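Local coordinates for protein dihydrofolate reductase (Moritella profunda, PDB 3IA5) that probably catalyses the NADPH-dependent reduction of 7,8-dihydrofolate to tetrahydrofolate, a step that feeds glycine, purine and DNA precursor synthesis, at residues A[23-28]-A[151-156]. Sequence-based numbering, arbitrary orientation.
Sequences WHLPAE and HNYRFS
Leu25 lays its CD2 methyl over one face of the Tyr153 ring, a CH-pi contact in which CD2 stands 3.9 Å from the ring centroid, 19° off the normal and displaced toward the CG end. The other methyl, CD1, reaches past the rim, 3.6 Å from Tyr153 CD1, and ends 3.9 Å from His151 O in the loop leading into the strand. CG lies anti to the backbone N (chi1 -157°), which carries the branch to the tyrosine, and the second torsion sets one methyl over the face and the other at the rim. Farther along the same ring Ala27 takes over: its CB lies 3.6 Å from Tyr153 CZ and 3.2 Å from the hydroxyl OH. The phenol is thus touched along its whole length, and an alanine in place of Tyr153 would probably open a gap under Leu25 CD2 and leave Ala27 CB without its aromatic neighbour. His151 brings the edge of its imidazole to the backbone, CD2 lying 3.7 Å from His24 O. No hydrogen bond spans the segments; within 23-28, Trp23 NE1 donates in its ring plane to the syn side of Glu28 OE2 (3.1 Å, 168°), somewhat out of the carboxylate plane, tying the loop to the helix. The Trp23 indole leads away toward Ala8 and Met21, which bind the cofactor. The contact seats the N-terminal end of helix 27-36 against the start of strand 153-160, with Tyr143 of the edge strand 135-143 meeting the Tyr153 ring and Ile117 of strand 111-117 touching Leu25 and His151.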
loop_
_atom_site.group_PDB
_atom_site.type_symbol
_atom_site.label_atom_id
_atom_site.label_comp_id
_atom_site.label_asym_id
_atom_site.label_seq_id
_atom_site.Cartn_x
_atom_site.Cartn_y
_atom_site.Cartn_z
ATOM N N TRP A 23 13.699 3.384 7.135
ATOM C CA TRP A 23 14.057 4.679 6.561
ATOM C C TRP A 23 13.168 5.756 7.128
ATOM O O TRP A 23 12.073 5.457 7.633
ATOM C CB TRP A 23 13.912 4.683 5.029
ATOM C CG TRP A 23 12.528 4.317 4.499
ATOM C CD1 TRP A 23 11.369 5.074 4.583
ATOM C CD2 TRP A 23 12.168 3.120 3.802
ATOM N NE1 TRP A 23 10.325 4.415 3.971
ATOM C CE2 TRP A 23 10.781 3.211 3.491
ATOM C CE3 TRP A 23 12.874 1.971 3.413
ATOM C CZ2 TRP A 23 10.094 2.194 2.797
ATOM C CZ3 TRP A 23 12.191 0.964 2.721
ATOM C CH2 TRP A 23 10.814 1.083 2.423
ATOM N N HIS A 24 13.648 6.998 7.038
ATOM C CA HIS A 24 12.849 8.181 7.350
ATOM C C HIS A 24 12.430 8.875 6.068
ATOM O O HIS A 24 13.278 9.202 5.239
ATOM C CB HIS A 24 13.639 9.169 8.214
ATOM C CG HIS A 24 14.033 8.613 9.540
ATOM N ND1 HIS A 24 13.117 8.358 10.536
ATOM C CD2 HIS A 24 15.239 8.240 10.027
ATOM C CE1 HIS A 24 13.741 7.855 11.583
ATOM N NE2 HIS A 24 15.030 7.764 11.300
ATOM N N LEU A 25 11.128 9.061 5.887
ATOM C CA LEU A 25 10.597 9.775 4.724
ATOM C C LEU A 25 9.139 10.162 4.981
ATOM O O LEU A 25 8.227 9.549 4.441
ATOM C CB LEU A 25 10.701 8.952 3.435
ATOM C CG LEU A 25 10.705 9.839 2.171
ATOM C CD1 LEU A 25 12.127 10.115 1.645
ATOM C CD2 LEU A 25 9.822 9.273 1.059
ATOM N N PRO A 26 8.928 11.168 5.833
ATOM C CA PRO A 26 7.592 11.608 6.255
ATOM C C PRO A 26 6.752 11.998 5.046
ATOM O O PRO A 26 5.541 11.864 5.102
ATOM C CB PRO A 26 7.873 12.824 7.141
ATOM C CG PRO A 26 9.298 12.612 7.639
ATOM C CD PRO A 26 10.017 11.852 6.554
ATOM N N ALA A 27 7.384 12.400 3.950
ATOM C CA ALA A 27 6.646 12.698 2.710
ATOM C C ALA A 27 5.766 11.539 2.188
ATOM O O ALA A 27 4.753 11.782 1.515
ATOM C CB ALA A 27 7.609 13.133 1.619
ATOM N N GLU A 28 6.178 10.294 2.456
ATOM C CA GLU A 28 5.422 9.124 2.002
ATOM C C GLU A 28 3.986 9.132 2.542
ATOM O O GLU A 28 3.050 8.677 1.871
ATOM C CB GLU A 28 6.131 7.791 2.375
ATOM C CG GLU A 28 5.803 7.265 3.761
ATOM C CD GLU A 28 6.639 6.023 4.136
ATOM O OE1 GLU A 28 6.369 5.339 5.149
ATOM O OE2 GLU A 28 7.588 5.734 3.414
ATOM N N HIS A 151 16.155 11.460 1.490
ATOM C CA HIS A 151 16.382 10.737 0.255
ATOM C C HIS A 151 15.626 11.426 -0.863
ATOM O O HIS A 151 14.637 12.093 -0.600
ATOM C CB HIS A 151 15.876 9.291 0.403
ATOM C CG HIS A 151 16.459 8.588 1.595
ATOM N ND1 HIS A 151 17.782 8.226 1.665
ATOM C CD2 HIS A 151 15.896 8.253 2.782
ATOM C CE1 HIS A 151 18.012 7.666 2.852
ATOM N NE2 HIS A 151 16.890 7.679 3.542
ATOM N N ASN A 152 16.100 11.278 -2.089
ATOM C CA ASN A 152 15.267 11.541 -3.246
ATOM C C ASN A 152 14.242 10.401 -3.332
ATOM O O ASN A 152 14.513 9.263 -2.905
ATOM C CB ASN A 152 16.091 11.571 -4.540
ATOM C CG ASN A 152 17.185 12.653 -4.530
ATOM O OD1 ASN A 152 17.046 13.707 -3.902
ATOM N ND2 ASN A 152 18.278 12.374 -5.208
ATOM N N TYR A 153 13.076 10.691 -3.890
ATOM C CA TYR A 153 12.060 9.658 -4.091
ATOM C C TYR A 153 11.225 10.044 -5.307
ATOM O O TYR A 153 11.114 11.234 -5.668
ATOM C CB TYR A 153 11.183 9.432 -2.826
ATOM C CG TYR A 153 10.636 10.727 -2.264
ATOM C CD1 TYR A 153 11.471 11.632 -1.602
ATOM C CD2 TYR A 153 9.304 11.082 -2.458
ATOM C CE1 TYR A 153 10.983 12.843 -1.142
ATOM C CE2 TYR A 153 8.812 12.288 -1.998
ATOM C CZ TYR A 153 9.659 13.171 -1.340
ATOM O OH TYR A 153 9.168 14.381 -0.887
ATOM N N ARG A 154 10.684 9.015 -5.940
ATOM C CA ARG A 154 9.798 9.141 -7.076
ATOM C C ARG A 154 8.487 8.315 -6.906
ATOM O O ARG A 154 8.518 7.091 -6.671
ATOM C CB ARG A 154 10.523 8.688 -8.315
ATOM C CG ARG A 154 9.713 8.736 -9.586
ATOM C CD ARG A 154 10.555 8.059 -10.663
ATOM N NE ARG A 154 9.755 7.517 -11.750
ATOM C CZ ARG A 154 9.808 7.990 -12.978
ATOM N NH1 ARG A 154 10.627 9.000 -13.227
ATOM N NH2 ARG A 154 9.070 7.454 -13.940
ATOM N N PHE A 155 7.351 9.004 -7.004
ATOM C CA PHE A 155 6.053 8.360 -7.021
ATOM C C PHE A 155 5.726 7.922 -8.417
ATOM O O PHE A 155 5.899 8.680 -9.366
ATOM C CB PHE A 155 4.919 9.287 -6.564
ATOM C CG PHE A 155 3.547 8.678 -6.800
ATOM C CD1 PHE A 155 3.021 7.738 -5.898
ATOM C CD2 PHE A 155 2.829 8.972 -7.973
ATOM C CE1 PHE A 155 1.763 7.133 -6.152
ATOM C CE2 PHE A 155 1.607 8.393 -8.214
ATOM C CZ PHE A 155 1.062 7.476 -7.305
ATOM N N SER A 156 5.212 6.703 -8.535
ATOM C CA SER A 156 4.844 6.138 -9.817
ATOM C C SER A 156 3.511 5.368 -9.698
ATOM O O SER A 156 3.268 4.667 -8.716
ATOM C CB SER A 156 5.958 5.255 -10.373
ATOM O OG SER A 156 5.478 4.494 -11.457
#